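Local coordinates for protein serine protease inhibitor 4, isoform B (Drosophila melanogaster, PDB 4P0F) that probably inhibits serine- and cysteine-type endopeptidases as a member of the serpin family, and is captured here in its cleaved form, at residues Thr265-Phe274 / Pro351-Tyr362; Arg293-Phe301 / Pro310-His318. All coordinates share one frame; numbering follows the deposited sequence.

Contact 1. Residues Thr265-Phe274 / Pro351-Tyr362; sequences TKVALKLPRF and PIEFFADHPFTY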
loop_
_atom_site.group_PDB
_atom_site.type_symbol
_atom_site.label_atom_id
_atom_site.label_comp_id
_atom_site.label_asym_id
_atom_site.label_seq_id
_atom_site.Cartn_x
_atom_site.Cartn_y
_atom_site.Cartn_z
ATOM N N THR A 265 5.882 15.730 -23.220
ATOM C CA THR A 265 6.626 16.942 -23.547
ATOM C C THR A 265 8.057 16.828 -23.019
ATOM O O THR A 265 8.327 16.041 -22.119
ATOM C CB THR A 265 5.923 18.198 -22.973
ATOM O OG1 THR A 265 6.324 19.362 -23.705
ATOM C CG2 THR A 265 6.222 18.386 -21.496
ATOM N N LYS A 266 8.974 17.608 -23.587
ATOM C CA LYS A 266 10.364 17.562 -23.141
ATOM C C LYS A 266 10.494 18.197 -21.763
ATOM O O LYS A 266 10.050 19.328 -21.549
ATOM C CB LYS A 266 11.283 18.270 -24.147
ATOM C CG LYS A 266 11.268 17.632 -25.527
ATOM C CD LYS A 266 12.238 18.313 -26.483
ATOM C CE LYS A 266 12.123 17.735 -27.886
ATOM N NZ LYS A 266 13.339 18.003 -28.704
ATOM N N VAL A 267 11.082 17.450 -20.832
ATOM C CA VAL A 267 11.232 17.899 -19.456
ATOM C C VAL A 267 12.673 17.744 -18.984
ATOM O O VAL A 267 13.325 16.760 -19.310
ATOM C CB VAL A 267 10.304 17.108 -18.512
ATOM C CG1 VAL A 267 10.565 17.464 -17.051
ATOM C CG2 VAL A 267 8.856 17.376 -18.869
ATOM N N ALA A 268 13.156 18.744 -18.250
ATOM C CA ALA A 268 14.413 18.649 -17.516
ATOM C C ALA A 268 14.056 18.282 -16.086
ATOM O O ALA A 268 13.505 19.093 -15.334
ATOM C CB ALA A 268 15.190 19.951 -17.571
ATOM N N LEU A 269 14.338 17.035 -15.743
ATOM C CA LEU A 269 13.946 16.456 -14.469
ATOM C C LEU A 269 15.097 16.424 -13.483
ATOM O O LEU A 269 16.216 16.058 -13.852
ATOM C CB LEU A 269 13.428 15.035 -14.696
ATOM C CG LEU A 269 13.183 14.157 -13.469
ATOM C CD1 LEU A 269 12.072 14.736 -12.596
ATOM C CD2 LEU A 269 12.847 12.740 -13.921
ATOM N N LYS A 270 14.826 16.806 -12.234
ATOM C CA LYS A 270 15.739 16.503 -11.132
ATOM C C LYS A 270 14.946 15.807 -10.038
ATOM O O LYS A 270 13.912 16.297 -9.598
ATOM C CB LYS A 270 16.437 17.759 -10.594
ATOM C CG LYS A 270 17.442 18.361 -11.559
ATOM C CD LYS A 270 17.993 19.674 -11.036
ATOM C CE LYS A 270 19.473 19.808 -11.335
ATOM N NZ LYS A 270 19.784 19.820 -12.790
ATOM N N LEU A 271 15.440 14.650 -9.613
ATOM C CA LEU A 271 14.739 13.805 -8.649
ATOM C C LEU A 271 15.719 13.297 -7.605
ATOM O O LEU A 271 16.793 12.834 -7.965
ATOM C CB LEU A 271 14.082 12.623 -9.363
ATOM C CG LEU A 271 13.202 11.702 -8.524
ATOM C CD1 LEU A 271 11.950 12.444 -8.083
ATOM C CD2 LEU A 271 12.836 10.487 -9.342
ATOM N N PRO A 272 15.362 13.375 -6.314
ATOM C CA PRO A 272 16.285 12.818 -5.315
ATOM C C PRO A 272 16.413 11.308 -5.429
ATOM O O PRO A 272 15.443 10.618 -5.745
ATOM C CB PRO A 272 15.644 13.195 -3.970
ATOM C CG PRO A 272 14.584 14.211 -4.288
ATOM C CD PRO A 272 14.156 13.951 -5.694
ATOM N N ARG A 273 17.620 10.815 -5.181
ATOM C CA ARG A 273 17.860 9.403 -4.971
ATOM C C ARG A 273 17.518 9.133 -3.504
ATOM O O ARG A 273 18.269 9.525 -2.610
ATOM C CB ARG A 273 19.319 9.048 -5.303
ATOM C CG ARG A 273 19.655 7.560 -5.265
ATOM C CD ARG A 273 21.099 7.285 -5.746
ATOM N NE ARG A 273 22.085 7.807 -4.812
ATOM C CZ ARG A 273 23.272 8.305 -5.141
ATOM N NH1 ARG A 273 23.665 8.401 -6.416
ATOM N NH2 ARG A 273 24.074 8.729 -4.176
ATOM N N PHE A 274 16.376 8.501 -3.251
ATOM C CA PHE A 274 15.886 8.394 -1.879
ATOM C C PHE A 274 15.322 7.029 -1.558
ATOM O O PHE A 274 15.034 6.226 -2.442
ATOM C CB PHE A 274 14.821 9.477 -1.613
ATOM C CG PHE A 274 13.460 9.181 -2.211
ATOM C CD1 PHE A 274 13.152 9.560 -3.506
ATOM C CD2 PHE A 274 12.479 8.557 -1.453
ATOM C CE1 PHE A 274 11.894 9.305 -4.048
ATOM C CE2 PHE A 274 11.227 8.292 -1.988
ATOM C CZ PHE A 274 10.930 8.666 -3.284
ATOM N N PRO A 351 13.315 22.941 -22.487
ATOM C CA PRO A 351 12.330 22.058 -21.855
ATOM C C PRO A 351 11.746 22.640 -20.576
ATOM O O PRO A 351 12.293 23.579 -20.005
ATOM C CB PRO A 351 13.137 20.791 -21.554
ATOM C CG PRO A 351 14.522 21.264 -21.385
ATOM C CD PRO A 351 14.686 22.426 -22.332
ATOM N N ILE A 352 10.642 22.061 -20.128
ATOM C CA ILE A 352 10.048 22.425 -18.853
ATOM C C ILE A 352 10.905 21.852 -17.728
ATOM O O ILE A 352 11.284 20.683 -17.772
ATOM C CB ILE A 352 8.599 21.906 -18.765
ATOM C CG1 ILE A 352 7.729 22.667 -19.770
ATOM C CG2 ILE A 352 8.038 22.039 -17.342
ATOM C CD1 ILE A 352 6.330 22.120 -19.932
ATOM N N GLU A 353 11.211 22.672 -16.726
ATOM C CA GLU A 353 11.923 22.188 -15.545
ATOM C C GLU A 353 10.954 21.552 -14.553
ATOM O O GLU A 353 9.886 22.095 -14.255
ATOM C CB GLU A 353 12.688 23.328 -14.879
ATOM C CG GLU A 353 13.746 23.938 -15.787
ATOM C CD GLU A 353 14.609 24.950 -15.076
ATOM O OE1 GLU A 353 14.183 25.459 -14.019
ATOM O OE2 GLU A 353 15.718 25.226 -15.570
ATOM N N PHE A 354 11.327 20.375 -14.065
ATOM C CA PHE A 354 10.575 19.690 -13.033
ATOM C C PHE A 354 11.582 19.230 -11.993
ATOM O O PHE A 354 12.169 18.158 -12.126
ATOM C CB PHE A 354 9.787 18.517 -13.616
ATOM C CG PHE A 354 8.765 17.941 -12.680
ATOM C CD1 PHE A 354 9.131 17.059 -11.688
ATOM C CD2 PHE A 354 7.426 18.279 -12.802
ATOM C CE1 PHE A 354 8.188 16.522 -10.819
ATOM C CE2 PHE A 354 6.484 17.746 -11.949
ATOM C CZ PHE A 354 6.856 16.864 -10.954
ATOM N N PHE A 355 11.823 20.084 -11.001
ATOM C CA PHE A 355 12.890 19.875 -10.024
ATOM C C PHE A 355 12.241 19.522 -8.701
ATOM O O PHE A 355 11.686 20.394 -8.030
ATOM C CB PHE A 355 13.772 21.124 -9.855
ATOM C CG PHE A 355 14.569 21.518 -11.087
ATOM C CD1 PHE A 355 14.637 20.701 -12.206
ATOM C CD2 PHE A 355 15.261 22.721 -11.107
ATOM C CE1 PHE A 355 15.378 21.075 -13.318
ATOM C CE2 PHE A 355 16.000 23.101 -12.216
ATOM C CZ PHE A 355 16.057 22.280 -13.322
ATOM N N ALA A 356 12.296 18.248 -8.332
ATOM C CA ALA A 356 11.631 17.774 -7.118
ATOM C C ALA A 356 12.520 18.012 -5.904
ATOM O O ALA A 356 12.997 17.064 -5.244
ATOM C CB ALA A 356 11.276 16.309 -7.252
ATOM N N ASP A 357 12.770 19.288 -5.630
ATOM C CA ASP A 357 13.729 19.680 -4.605
ATOM C C ASP A 357 13.039 20.274 -3.390
ATOM O O ASP A 357 13.622 21.080 -2.661
ATOM C CB ASP A 357 14.752 20.675 -5.175
ATOM C CG ASP A 357 14.120 21.969 -5.679
ATOM O OD1 ASP A 357 12.898 22.171 -5.538
ATOM O OD2 ASP A 357 14.873 22.808 -6.211
ATOM N N HIS A 358 11.783 19.889 -3.196
ATOM C CA HIS A 358 11.048 20.245 -1.993
ATOM C C HIS A 358 9.936 19.210 -1.869
ATOM O O HIS A 358 9.790 18.380 -2.767
ATOM C CB HIS A 358 10.547 21.698 -2.054
ATOM C CG HIS A 358 9.609 21.985 -3.186
ATOM N ND1 HIS A 358 9.999 22.656 -4.326
ATOM C CD2 HIS A 358 8.290 21.728 -3.338
ATOM C CE1 HIS A 358 8.963 22.785 -5.135
ATOM N NE2 HIS A 358 7.913 22.230 -4.558
ATOM N N PRO A 359 9.186 19.209 -0.752
ATOM C CA PRO A 359 8.306 18.057 -0.504
ATOM C C PRO A 359 7.278 17.770 -1.598
ATOM O O PRO A 359 6.681 18.691 -2.172
ATOM C CB PRO A 359 7.616 18.435 0.811
ATOM C CG PRO A 359 8.653 19.232 1.524
ATOM C CD PRO A 359 9.287 20.072 0.440
ATOM N N PHE A 360 7.086 16.482 -1.875
ATOM C CA PHE A 360 6.198 16.037 -2.937
ATOM C C PHE A 360 5.516 14.728 -2.579
ATOM O O PHE A 360 5.891 14.051 -1.608
ATOM C CB PHE A 360 6.955 15.896 -4.269
ATOM C CG PHE A 360 8.093 14.898 -4.248
ATOM C CD1 PHE A 360 7.876 13.558 -4.554
ATOM C CD2 PHE A 360 9.381 15.310 -3.960
ATOM C CE1 PHE A 360 8.926 12.656 -4.549
ATOM C CE2 PHE A 360 10.428 14.412 -3.954
ATOM C CZ PHE A 360 10.197 13.083 -4.249
ATOM N N THR A 361 4.475 14.397 -3.337
ATOM C CA THR A 361 3.786 13.133 -3.167
ATOM C C THR A 361 4.003 12.312 -4.433
ATOM O O THR A 361 4.311 12.850 -5.502
ATOM C CB THR A 361 2.276 13.334 -2.848
ATOM O OG1 THR A 361 1.646 12.059 -2.663
ATOM C CG2 THR A 361 1.587 14.051 -3.941
ATOM N N TYR A 362 3.912 10.998 -4.299
ATOM C CA TYR A 362 4.158 10.113 -5.426
ATOM C C TYR A 362 3.263 8.880 -5.332
ATOM O O TYR A 362 2.808 8.491 -4.251
ATOM C CB TYR A 362 5.643 9.708 -5.501
ATOM C CG TYR A 362 6.121 8.936 -4.297
ATOM C CD1 TYR A 362 5.932 7.563 -4.218
ATOM C CD2 TYR A 362 6.723 9.578 -3.228
ATOM C CE1 TYR A 362 6.347 6.850 -3.118
ATOM C CE2 TYR A 362 7.142 8.869 -2.114
ATOM C CZ TYR A 362 6.948 7.504 -2.066
ATOM O OH TYR A 362 7.349 6.792 -0.958
#
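Ala268 O is met by three groups of the neighbouring strand: Phe354 N donates a nearly straight hydrogen bond of 2.8 Å to Ala268 O, the CA-H of Glu353 adds a weaker contact, and the Phe355 ring brings its edge to the same oxygen, with Phe355 CE1 3.4 Å from Ala268 O. Ala268 N donates to Ile352 O at 2.7 Å, the shortest of five backbone bonds running from Lys266 to Ala356. The small methyl of Ala268 lets Pro351 and Phe355 draw close. Lys270 suits its place because its methylenes are apolar while its end is charged: Lys270 CD lies 3.7 Å from the Phe355 ring centroid, almost on the normal, and the bends at chi3 (141°) and chi4 (62°) swing NZ into an off-centre cation-pi position. Glu353 CB touches the other face of that ring. On the buried side of the strands, Leu269 CD1 packs 3.9 Å from Phe354 CD1, and both reach Leu221. Farther on, Phe274 CE1 meets the edge of the Phe360 ring, 4.1 Å from Phe360 CZ. The parallel pairing of this short edge strand, which follows the reactive-centre loop, with its neighbour is the s1C-s2C pair of serpin sheet C.

Contact 2. Residues Arg293-Phe301 / Pro310-His318; sequences RMFSDQAEF and PLKVSAIIH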
loop_
_atom_site.group_PDB
_atom_site.type_symbol
_atom_site.label_atom_id
_atom_site.label_comp_id
_atom_site.label_asym_id
_atom_site.label_seq_id
_atom_site.Cartn_x
_atom_site.Cartn_y
_atom_site.Cartn_z
ATOM N N ARG A 293 -16.380 -1.526 13.964
ATOM C CA ARG A 293 -17.034 -2.683 14.578
ATOM C C ARG A 293 -16.147 -3.941 14.608
ATOM O O ARG A 293 -16.207 -4.731 15.563
ATOM C CB ARG A 293 -18.355 -2.979 13.858
ATOM C CG ARG A 293 -19.297 -3.895 14.619
ATOM C CD ARG A 293 -20.693 -3.846 14.012
ATOM N NE ARG A 293 -21.617 -4.792 14.620
ATOM C CZ ARG A 293 -22.407 -4.523 15.658
ATOM N NH1 ARG A 293 -22.386 -3.326 16.231
ATOM N NH2 ARG A 293 -23.219 -5.461 16.126
ATOM N N MET A 294 -15.328 -4.118 13.577
ATOM C CA MET A 294 -14.430 -5.267 13.463
ATOM C C MET A 294 -13.461 -5.436 14.651
ATOM O O MET A 294 -13.010 -6.549 14.922
ATOM C CB MET A 294 -13.631 -5.154 12.163
ATOM C CG MET A 294 -12.757 -3.939 12.120
ATOM S SD MET A 294 -12.231 -3.562 10.431
ATOM C CE MET A 294 -11.333 -5.049 10.088
ATOM N N PHE A 295 -13.147 -4.354 15.359
ATOM C CA PHE A 295 -12.225 -4.407 16.510
ATOM C C PHE A 295 -12.940 -4.546 17.844
ATOM O O PHE A 295 -12.301 -4.739 18.882
ATOM C CB PHE A 295 -11.354 -3.147 16.559
ATOM C CG PHE A 295 -10.730 -2.802 15.255
ATOM C CD1 PHE A 295 -9.689 -3.554 14.756
ATOM C CD2 PHE A 295 -11.185 -1.714 14.522
ATOM C CE1 PHE A 295 -9.112 -3.239 13.546
ATOM C CE2 PHE A 295 -10.631 -1.405 13.327
ATOM C CZ PHE A 295 -9.587 -2.153 12.831
ATOM N N SER A 296 -14.262 -4.419 17.817
ATOM C CA SER A 296 -15.067 -4.364 19.024
ATOM C C SER A 296 -15.581 -5.729 19.441
ATOM O O SER A 296 -15.521 -6.699 18.684
ATOM C CB SER A 296 -16.263 -3.439 18.817
ATOM O OG SER A 296 -17.289 -4.117 18.111
ATOM N N ASP A 297 -16.145 -5.784 20.639
ATOM C CA ASP A 297 -16.742 -7.019 21.117
ATOM C C ASP A 297 -18.089 -7.299 20.453
ATOM O O ASP A 297 -18.731 -8.309 20.747
ATOM C CB ASP A 297 -16.888 -6.977 22.634
ATOM C CG ASP A 297 -15.574 -7.232 23.352
ATOM O OD1 ASP A 297 -14.698 -7.923 22.783
ATOM O OD2 ASP A 297 -15.420 -6.747 24.491
ATOM N N GLN A 298 -18.493 -6.423 19.536
ATOM C CA GLN A 298 -19.672 -6.658 18.720
ATOM C C GLN A 298 -19.316 -7.171 17.324
ATOM O O GLN A 298 -20.198 -7.357 16.488
ATOM C CB GLN A 298 -20.503 -5.381 18.603
ATOM C CG GLN A 298 -21.141 -4.938 19.911
ATOM C CD GLN A 298 -20.145 -4.351 20.894
ATOM O OE1 GLN A 298 -19.363 -3.464 20.552
ATOM N NE2 GLN A 298 -20.171 -4.846 22.127
ATOM N N ALA A 299 -18.033 -7.418 17.076
ATOM C CA ALA A 299 -17.590 -7.865 15.760
ATOM C C ALA A 299 -18.267 -9.164 15.355
ATOM O O ALA A 299 -18.496 -10.043 16.188
ATOM C CB ALA A 299 -16.085 -8.047 15.735
ATOM N N GLU A 300 -18.549 -9.283 14.064
ATOM C CA GLU A 300 -19.233 -10.438 13.502
ATOM C C GLU A 300 -18.385 -11.097 12.423
ATOM O O GLU A 300 -18.366 -10.645 11.279
ATOM C CB GLU A 300 -20.584 -10.011 12.936
ATOM C CG GLU A 300 -21.540 -9.510 14.023
ATOM C CD GLU A 300 -22.098 -8.116 13.824
ATOM O OE1 GLU A 300 -21.501 -7.302 13.097
ATOM O OE2 GLU A 300 -23.165 -7.834 14.426
ATOM N N PHE A 301 -17.669 -12.159 12.796
ATOM C CA PHE A 301 -16.811 -12.874 11.859
ATOM C C PHE A 301 -17.142 -14.362 11.871
ATOM O O PHE A 301 -16.257 -15.210 11.765
ATOM C CB PHE A 301 -15.333 -12.657 12.194
ATOM C CG PHE A 301 -14.804 -11.316 11.775
ATOM C CD1 PHE A 301 -14.557 -11.037 10.445
ATOM C CD2 PHE A 301 -14.550 -10.341 12.716
ATOM C CE1 PHE A 301 -14.078 -9.803 10.064
ATOM C CE2 PHE A 301 -14.065 -9.103 12.336
ATOM C CZ PHE A 301 -13.825 -8.842 11.016
ATOM N N PRO A 310 -17.106 -16.552 18.964
ATOM C CA PRO A 310 -17.074 -15.202 18.393
ATOM C C PRO A 310 -15.646 -14.677 18.254
ATOM O O PRO A 310 -14.810 -14.920 19.132
ATOM C CB PRO A 310 -17.870 -14.377 19.407
ATOM C CG PRO A 310 -18.743 -15.344 20.077
ATOM C CD PRO A 310 -17.969 -16.615 20.156
ATOM N N LEU A 311 -15.389 -13.960 17.159
ATOM C CA LEU A 311 -14.052 -13.473 16.822
ATOM C C LEU A 311 -14.043 -11.963 16.670
ATOM O O LEU A 311 -15.081 -11.354 16.402
ATOM C CB LEU A 311 -13.551 -14.097 15.511
ATOM C CG LEU A 311 -13.611 -15.624 15.385
ATOM C CD1 LEU A 311 -13.164 -16.046 13.988
ATOM C CD2 LEU A 311 -12.760 -16.289 16.444
ATOM N N LYS A 312 -12.864 -11.365 16.823
ATOM C CA LYS A 312 -12.663 -9.959 16.489
ATOM C C LYS A 312 -11.228 -9.721 16.014
ATOM O O LYS A 312 -10.348 -10.551 16.196
ATOM C CB LYS A 312 -12.983 -9.061 17.686
ATOM C CG LYS A 312 -11.987 -9.144 18.813
ATOM C CD LYS A 312 -12.420 -8.283 19.985
ATOM C CE LYS A 312 -11.431 -8.376 21.133
ATOM N NZ LYS A 312 -11.834 -7.486 22.260
ATOM N N VAL A 313 -10.998 -8.576 15.388
ATOM C CA VAL A 313 -9.661 -8.218 14.930
ATOM C C VAL A 313 -8.874 -7.565 16.062
ATOM O O VAL A 313 -9.346 -6.605 16.671
ATOM C CB VAL A 313 -9.742 -7.269 13.714
ATOM C CG1 VAL A 313 -8.369 -6.773 13.312
ATOM C CG2 VAL A 313 -10.421 -7.968 12.549
ATOM N N SER A 314 -7.680 -8.086 16.347
ATOM C CA SER A 314 -6.831 -7.536 17.406
ATOM C C SER A 314 -5.733 -6.614 16.890
ATOM O O SER A 314 -5.195 -5.813 17.649
ATOM C CB SER A 314 -6.181 -8.665 18.204
ATOM O OG SER A 314 -5.584 -9.600 17.325
ATOM N N ALA A 315 -5.365 -6.759 15.620
ATOM C CA ALA A 315 -4.349 -5.887 15.039
ATOM C C ALA A 315 -4.398 -5.894 13.525
ATOM O O ALA A 315 -4.705 -6.911 12.906
ATOM C CB ALA A 315 -2.964 -6.303 15.514
ATOM N N ILE A 316 -4.093 -4.739 12.926
ATOM C CA ILE A 316 -3.836 -4.651 11.497
ATOM C C ILE A 316 -2.501 -3.945 11.354
ATOM O O ILE A 316 -2.386 -2.788 11.734
ATOM C CB ILE A 316 -4.909 -3.857 10.718
ATOM C CG1 ILE A 316 -6.312 -4.386 11.015
ATOM C CG2 ILE A 316 -4.600 -3.907 9.220
ATOM C CD1 ILE A 316 -7.432 -3.619 10.300
ATOM N N ILE A 317 -1.487 -4.651 10.862
ATOM C CA ILE A 317 -0.140 -4.088 10.790
ATOM C C ILE A 317 0.271 -3.951 9.333
ATOM O O ILE A 317 0.113 -4.875 8.550
ATOM C CB ILE A 317 0.878 -4.961 11.548
ATOM C CG1 ILE A 317 0.500 -5.040 13.029
ATOM C CG2 ILE A 317 2.270 -4.386 11.404
ATOM C CD1 ILE A 317 1.117 -6.207 13.767
ATOM N N HIS A 318 0.792 -2.782 8.976
ATOM C CA HIS A 318 1.244 -2.539 7.623
ATOM C C HIS A 318 2.661 -2.036 7.659
ATOM O O HIS A 318 2.994 -1.158 8.457
ATOM C CB HIS A 318 0.350 -1.525 6.921
ATOM C CG HIS A 318 0.674 -1.332 5.474
ATOM N ND1 HIS A 318 0.358 -2.262 4.508
ATOM C CD2 HIS A 318 1.274 -0.307 4.824
ATOM C CE1 HIS A 318 0.739 -1.814 3.326
ATOM N NE2 HIS A 318 1.303 -0.632 3.490
HETATM O O HOH W 1 -9.651 -5.566 18.971
HETATM O O HOH W 2 -12.174 -4.715 21.581
HETATM O O HOH W 3 -17.565 -12.906 15.614
#
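Met294 O takes the N-H of Val313 at 2.9 Å and ties the loop after helix 283-288 to the start of strand 311-324, strand s5A of the serpin's central sheet A. Apolar side chains pack closely beside this bond. Phe295 turns its ring edge to Val313 O and to Ile316 CD1, which lies 3.6 Å from Phe295 CZ, while Met294 CG lies over the centre of one ring face. Branched Val313 can serve two aromatic rings: its CG1 touches Phe295 CE1 at 3.6 Å, and its CG2 lies 3.8 Å from Phe301 CE2. Phe301 also sets its edge against Leu311 O, and the methyl of Ala299 is small enough to sit close to that same oxygen. At this end, among buried residues, one water joins Ala299 O, Phe301 N and Leu311 N. The more exposed side is polar and watered. Here Ser296 to Ala299 form a type I turn, and Lys312, its CG wedged between N and C (chi1 71°) and its chain extended beyond, reaches a salt bridge, Lys312 NZ to Asp297 OD1 2.9 Å, with NZ above the carboxylate plane. Another water donates to Phe295 O and accepts from Lys312 NZ, 2.9 Å from that ammonium nitrogen.

How the contacts relate
The centres of the two contacts lie about 43 Å apart on opposite sides of the chain's centre, their nearest atoms about 11 Å apart. Contact 2 is nested in the chain between the segments of contact 1. Strand 263-281 joins them structurally: it runs through contact 1 and later pairs with strand 311-324. On its other edge, strand 311-324 pairs with strand 328-341, which corresponds to the inserted reactive-centre loop of cleaved serpins. Arg340 lies beside Lys312, bonded through the backbone, yet Lys312 CA is 55.9 Å from Pro351 CA in contact 1. The eleven CA-CA steps from Arg340 to Pro351, at most 3.8 Å each, could not cover such a distance, which fits a chain cut somewhere between Lys342 and Pro351.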